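Local coordinates for putative NADPH-dependent oxidoreductase (Desulfitobacterium hafniense DCB-2, PDB 3DB2), which is a putative NADPH-dependent oxidoreductase of the GFO/IDH/MocA family, probably using a Rossmann-fold domain to bind a nicotinamide cofactor, at residues 19-30 with 301-312. Numbering follows the deposited sequence.
Sequences VMADAYTKSEKL and DHLRVEVEEVAD
Ser27 turns OG anti to its backbone N (chi1 -169°), and Glu308 sends its carboxylate out on a chain extended beyond CG; the two meet in a very short hydrogen bond, Ser27 OG to Glu308 OE2 at 2.5 Å. The same Ser27 OG accepts the backbone N of Lys29, forming an ST turn that shapes the link between helix 15-24 and strand 30-36. Arg304, extended from CG to NE, lies along this turn with Lys26 O over one face of its guanidinium. At the edge of that group, NE donates to Glu308 OE2 at 2.9 Å, nearly straight (170°) and in the guanidinium plane, although it meets the oxygen from above the carboxylate plane. NH2 reaches a water that also takes the backbone N of Glu28. A leucine in place of Arg304 would probably leave Glu308 without its charged mate and the turn without its water-mediated tie. Further along helix 302-316, Asp312 takes Lys29 NZ on both carboxylate oxygens, 2.6 Å at OD1 and 2.8 Å at OD2, each through its syn lone pair; Tyr3 OH also bonds to OD1. Beneath these polar links runs an apolar seam. Selenomethionine Met20, bent at chi2 and chi3, crosses Leu303 at about a right angle and presses CE tightly on Val307 CG2 (3.4 Å), while Leu30 puts CD1 on Val307 CG1 and CD2 on Ala311 CB. Helix 302-316, which follows strand 290-295 at one edge of the large mixed sheet, thus packs back on the Rossmann domain at 77° to helix 19-24, with Val307 also touching Ile71 of strand 69-72. With one carboxylate oxygen gripped by both a hydroxyl and a guanidinium, Glu308 is likely to stay ionised, and paired charges flank a greasy core in fastening this returning helix to the first beta-alpha-beta unit.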
loop_
_atom_site.group_PDB
_atom_site.type_symbol
_atom_site.label_atom_id
_atom_site.label_comp_id
_atom_site.label_asym_id
_atom_site.label_seq_id
_atom_site.Cartn_x
_atom_site.Cartn_y
_atom_site.Cartn_z
ATOM N N VAL C 19 -27.804 15.194 -2.913
ATOM C CA VAL C 19 -27.312 14.240 -1.908
ATOM C C VAL C 19 -27.131 14.962 -0.580
ATOM O O VAL C 19 -27.546 14.387 0.430
ATOM C CB VAL C 19 -26.008 13.585 -2.361
ATOM C CG1 VAL C 19 -25.334 12.733 -1.288
ATOM C CG2 VAL C 19 -26.320 12.716 -3.576
HETATM N N MSE C 20 -26.557 16.172 -0.630
HETATM C CA MSE C 20 -26.349 16.919 0.615
HETATM C C MSE C 20 -27.691 17.215 1.267
HETATM O O MSE C 20 -27.874 16.908 2.448
HETATM C CB MSE C 20 -25.541 18.194 0.393
HETATM C CG MSE C 20 -24.042 18.043 0.137
HETATM SE SE MSE C 20 -23.100 16.935 1.459
HETATM C CE MSE C 20 -23.327 18.134 2.967
ATOM N N ALA C 21 -28.627 17.794 0.507
ATOM C CA ALA C 21 -29.904 18.195 1.093
ATOM C C ALA C 21 -30.712 17.007 1.593
ATOM O O ALA C 21 -31.413 17.090 2.600
ATOM C CB ALA C 21 -30.697 19.007 0.062
ATOM N N ASP C 22 -30.647 15.881 0.908
ATOM C CA ASP C 22 -31.291 14.667 1.383
ATOM C C ASP C 22 -30.848 14.358 2.810
ATOM O O ASP C 22 -31.577 13.919 3.693
ATOM C CB ASP C 22 -30.953 13.510 0.445
ATOM C CG ASP C 22 -31.797 13.529 -0.812
ATOM O OD1 ASP C 22 -32.674 14.410 -0.934
ATOM O OD2 ASP C 22 -31.553 12.665 -1.683
ATOM N N ALA C 23 -29.582 14.623 3.120
ATOM C CA ALA C 23 -29.155 14.419 4.512
ATOM C C ALA C 23 -29.457 15.595 5.415
ATOM O O ALA C 23 -30.039 15.413 6.501
ATOM C CB ALA C 23 -27.665 14.099 4.462
ATOM N N TYR C 24 -29.070 16.820 5.041
ATOM C CA TYR C 24 -29.076 17.909 6.026
ATOM C C TYR C 24 -30.496 18.388 6.303
ATOM O O TYR C 24 -30.733 18.978 7.367
ATOM C CB TYR C 24 -28.152 19.068 5.665
ATOM C CG TYR C 24 -28.358 19.897 4.438
ATOM C CD1 TYR C 24 -29.412 20.805 4.352
ATOM C CD2 TYR C 24 -27.511 19.790 3.348
ATOM C CE1 TYR C 24 -29.622 21.576 3.227
ATOM C CE2 TYR C 24 -27.706 20.559 2.204
ATOM C CZ TYR C 24 -28.769 21.450 2.167
ATOM O OH TYR C 24 -28.993 22.228 1.052
ATOM N N THR C 25 -31.440 18.188 5.379
ATOM C CA THR C 25 -32.766 18.770 5.693
ATOM C C THR C 25 -33.471 17.912 6.737
ATOM O O THR C 25 -34.531 18.291 7.238
ATOM C CB THR C 25 -33.633 18.935 4.441
ATOM O OG1 THR C 25 -33.846 17.653 3.810
ATOM C CG2 THR C 25 -32.911 19.814 3.435
ATOM N N LYS C 26 -32.891 16.770 7.101
ATOM C CA LYS C 26 -33.415 16.005 8.230
ATOM C C LYS C 26 -33.152 16.669 9.583
ATOM O O LYS C 26 -33.784 16.285 10.573
ATOM C CB LYS C 26 -32.808 14.608 8.289
ATOM C CG LYS C 26 -32.919 13.808 7.011
ATOM C CD LYS C 26 -32.387 12.402 7.291
ATOM C CE LYS C 26 -32.273 11.626 5.982
ATOM N NZ LYS C 26 -31.937 10.192 6.253
ATOM N N SER C 27 -32.223 17.616 9.607
ATOM C CA SER C 27 -31.798 18.277 10.829
ATOM C C SER C 27 -32.784 19.329 11.359
ATOM O O SER C 27 -33.218 20.205 10.606
ATOM C CB SER C 27 -30.463 18.987 10.606
ATOM O OG SER C 27 -29.911 19.422 11.839
ATOM N N GLU C 28 -33.053 19.243 12.642
ATOM C CA GLU C 28 -33.772 20.226 13.444
ATOM C C GLU C 28 -32.972 21.495 13.662
ATOM O O GLU C 28 -33.475 22.515 14.133
ATOM C CB GLU C 28 -34.112 19.605 14.805
ATOM C CG GLU C 28 -34.981 18.359 14.692
ATOM C CD GLU C 28 -36.289 18.635 13.973
ATOM O OE1 GLU C 28 -36.266 18.994 12.776
ATOM O OE2 GLU C 28 -37.351 18.494 14.618
ATOM N N LYS C 29 -31.676 21.459 13.340
ATOM C CA LYS C 29 -30.782 22.590 13.538
ATOM C C LYS C 29 -30.741 23.508 12.325
ATOM O O LYS C 29 -30.199 24.602 12.426
ATOM C CB LYS C 29 -29.369 22.078 13.890
ATOM C CG LYS C 29 -29.404 21.329 15.224
ATOM C CD LYS C 29 -28.136 20.581 15.557
ATOM C CE LYS C 29 -27.695 20.771 17.002
ATOM N NZ LYS C 29 -26.325 20.209 17.208
ATOM N N LEU C 30 -31.315 23.061 11.208
ATOM C CA LEU C 30 -31.216 23.729 9.930
ATOM C C LEU C 30 -32.600 23.968 9.322
ATOM O O LEU C 30 -33.494 23.167 9.560
ATOM C CB LEU C 30 -30.418 22.885 8.933
ATOM C CG LEU C 30 -29.064 22.352 9.385
ATOM C CD1 LEU C 30 -28.467 21.345 8.422
ATOM C CD2 LEU C 30 -28.083 23.518 9.544
ATOM N N ASP C 301 -24.035 9.854 10.670
ATOM C CA ASP C 301 -24.541 10.464 9.442
ATOM C C ASP C 301 -23.542 11.552 9.013
ATOM O O ASP C 301 -23.701 12.725 9.343
ATOM C CB ASP C 301 -25.939 11.052 9.607
ATOM C CG ASP C 301 -26.561 11.422 8.269
ATOM O OD1 ASP C 301 -25.785 11.755 7.353
ATOM O OD2 ASP C 301 -27.803 11.366 8.101
ATOM N N HIS C 302 -22.516 11.112 8.298
ATOM C CA HIS C 302 -21.337 11.945 8.001
ATOM C C HIS C 302 -21.703 13.233 7.291
ATOM O O HIS C 302 -21.122 14.291 7.548
ATOM C CB HIS C 302 -20.338 11.101 7.237
ATOM C CG HIS C 302 -20.675 10.548 5.897
ATOM N ND1 HIS C 302 -20.255 11.119 4.708
ATOM C CD2 HIS C 302 -21.403 9.466 5.540
ATOM C CE1 HIS C 302 -20.703 10.405 3.695
ATOM N NE2 HIS C 302 -21.412 9.389 4.172
ATOM N N LEU C 303 -22.696 13.181 6.392
ATOM C CA LEU C 303 -22.997 14.402 5.621
ATOM C C LEU C 303 -23.850 15.337 6.462
ATOM O O LEU C 303 -23.698 16.556 6.493
ATOM C CB LEU C 303 -23.699 14.030 4.307
ATOM C CG LEU C 303 -22.947 13.100 3.367
ATOM C CD1 LEU C 303 -23.764 12.872 2.102
ATOM C CD2 LEU C 303 -21.582 13.682 3.039
ATOM N N ARG C 304 -24.800 14.777 7.214
ATOM C CA ARG C 304 -25.640 15.592 8.081
ATOM C C ARG C 304 -24.860 16.270 9.193
ATOM O O ARG C 304 -24.996 17.469 9.431
ATOM C CB ARG C 304 -26.726 14.716 8.715
ATOM C CG ARG C 304 -27.561 15.429 9.760
ATOM C CD ARG C 304 -28.754 14.564 10.161
ATOM N NE ARG C 304 -29.481 15.150 11.285
ATOM C CZ ARG C 304 -30.521 14.600 11.891
ATOM N NH1 ARG C 304 -31.013 13.430 11.536
ATOM N NH2 ARG C 304 -31.099 15.231 12.905
ATOM N N VAL C 305 -24.011 15.501 9.886
ATOM C CA VAL C 305 -23.303 16.074 11.032
ATOM C C VAL C 305 -22.324 17.155 10.595
ATOM O O VAL C 305 -22.086 18.074 11.392
ATOM C CB VAL C 305 -22.561 15.047 11.897
ATOM C CG1 VAL C 305 -23.552 14.068 12.495
ATOM C CG2 VAL C 305 -21.465 14.340 11.094
ATOM N N GLU C 306 -21.771 17.095 9.398
ATOM C CA GLU C 306 -20.791 18.129 9.031
ATOM C C GLU C 306 -21.438 19.494 8.803
ATOM O O GLU C 306 -20.861 20.513 9.187
ATOM C CB GLU C 306 -19.962 17.678 7.844
ATOM C CG GLU C 306 -20.473 17.856 6.439
ATOM C CD GLU C 306 -19.498 17.396 5.356
ATOM O OE1 GLU C 306 -18.268 17.531 5.507
ATOM O OE2 GLU C 306 -19.963 16.893 4.317
ATOM N N VAL C 307 -22.635 19.513 8.215
ATOM C CA VAL C 307 -23.396 20.762 8.073
ATOM C C VAL C 307 -23.886 21.266 9.424
ATOM O O VAL C 307 -23.815 22.461 9.753
ATOM C CB VAL C 307 -24.550 20.570 7.064
ATOM C CG1 VAL C 307 -25.288 21.884 6.815
ATOM C CG2 VAL C 307 -24.010 19.985 5.750
ATOM N N GLU C 308 -24.372 20.365 10.277
ATOM C CA GLU C 308 -24.825 20.679 11.616
ATOM C C GLU C 308 -23.746 21.311 12.506
ATOM O O GLU C 308 -24.048 22.126 13.384
ATOM C CB GLU C 308 -25.359 19.441 12.357
ATOM C CG GLU C 308 -26.770 19.060 11.890
ATOM C CD GLU C 308 -27.253 17.792 12.563
ATOM O OE1 GLU C 308 -26.434 17.016 13.120
ATOM O OE2 GLU C 308 -28.473 17.545 12.546
ATOM N N GLU C 309 -22.491 20.926 12.277
ATOM C CA GLU C 309 -21.382 21.464 13.043
ATOM C C GLU C 309 -21.255 22.959 12.758
ATOM O O GLU C 309 -20.907 23.797 13.595
ATOM C CB GLU C 309 -20.081 20.771 12.648
ATOM C CG GLU C 309 -18.800 21.513 12.988
ATOM C CD GLU C 309 -17.583 20.607 13.002
ATOM O OE1 GLU C 309 -17.525 19.666 13.831
ATOM O OE2 GLU C 309 -16.695 20.826 12.165
ATOM N N VAL C 310 -21.509 23.342 11.501
ATOM C CA VAL C 310 -21.361 24.779 11.199
ATOM C C VAL C 310 -22.439 25.561 11.966
ATOM O O VAL C 310 -22.161 26.601 12.555
ATOM C CB VAL C 310 -21.409 25.089 9.705
ATOM C CG1 VAL C 310 -21.147 26.576 9.444
ATOM C CG2 VAL C 310 -20.375 24.268 8.946
ATOM N N ALA C 311 -23.658 25.041 11.947
ATOM C CA ALA C 311 -24.787 25.600 12.655
ATOM C C ALA C 311 -24.502 25.665 14.156
ATOM O O ALA C 311 -24.808 26.688 14.762
ATOM C CB ALA C 311 -26.059 24.788 12.474
ATOM N N ASP C 312 -23.917 24.588 14.680
ATOM C CA ASP C 312 -23.552 24.585 16.104
ATOM C C ASP C 312 -22.566 25.701 16.405
ATOM O O ASP C 312 -22.715 26.416 17.406
ATOM C CB ASP C 312 -22.963 23.243 16.516
ATOM C CG ASP C 312 -24.035 22.200 16.768
ATOM O OD1 ASP C 312 -25.221 22.492 16.569
ATOM O OD2 ASP C 312 -23.700 21.065 17.164
HETATM O O HOH W 1 -31.518 17.611 14.367
#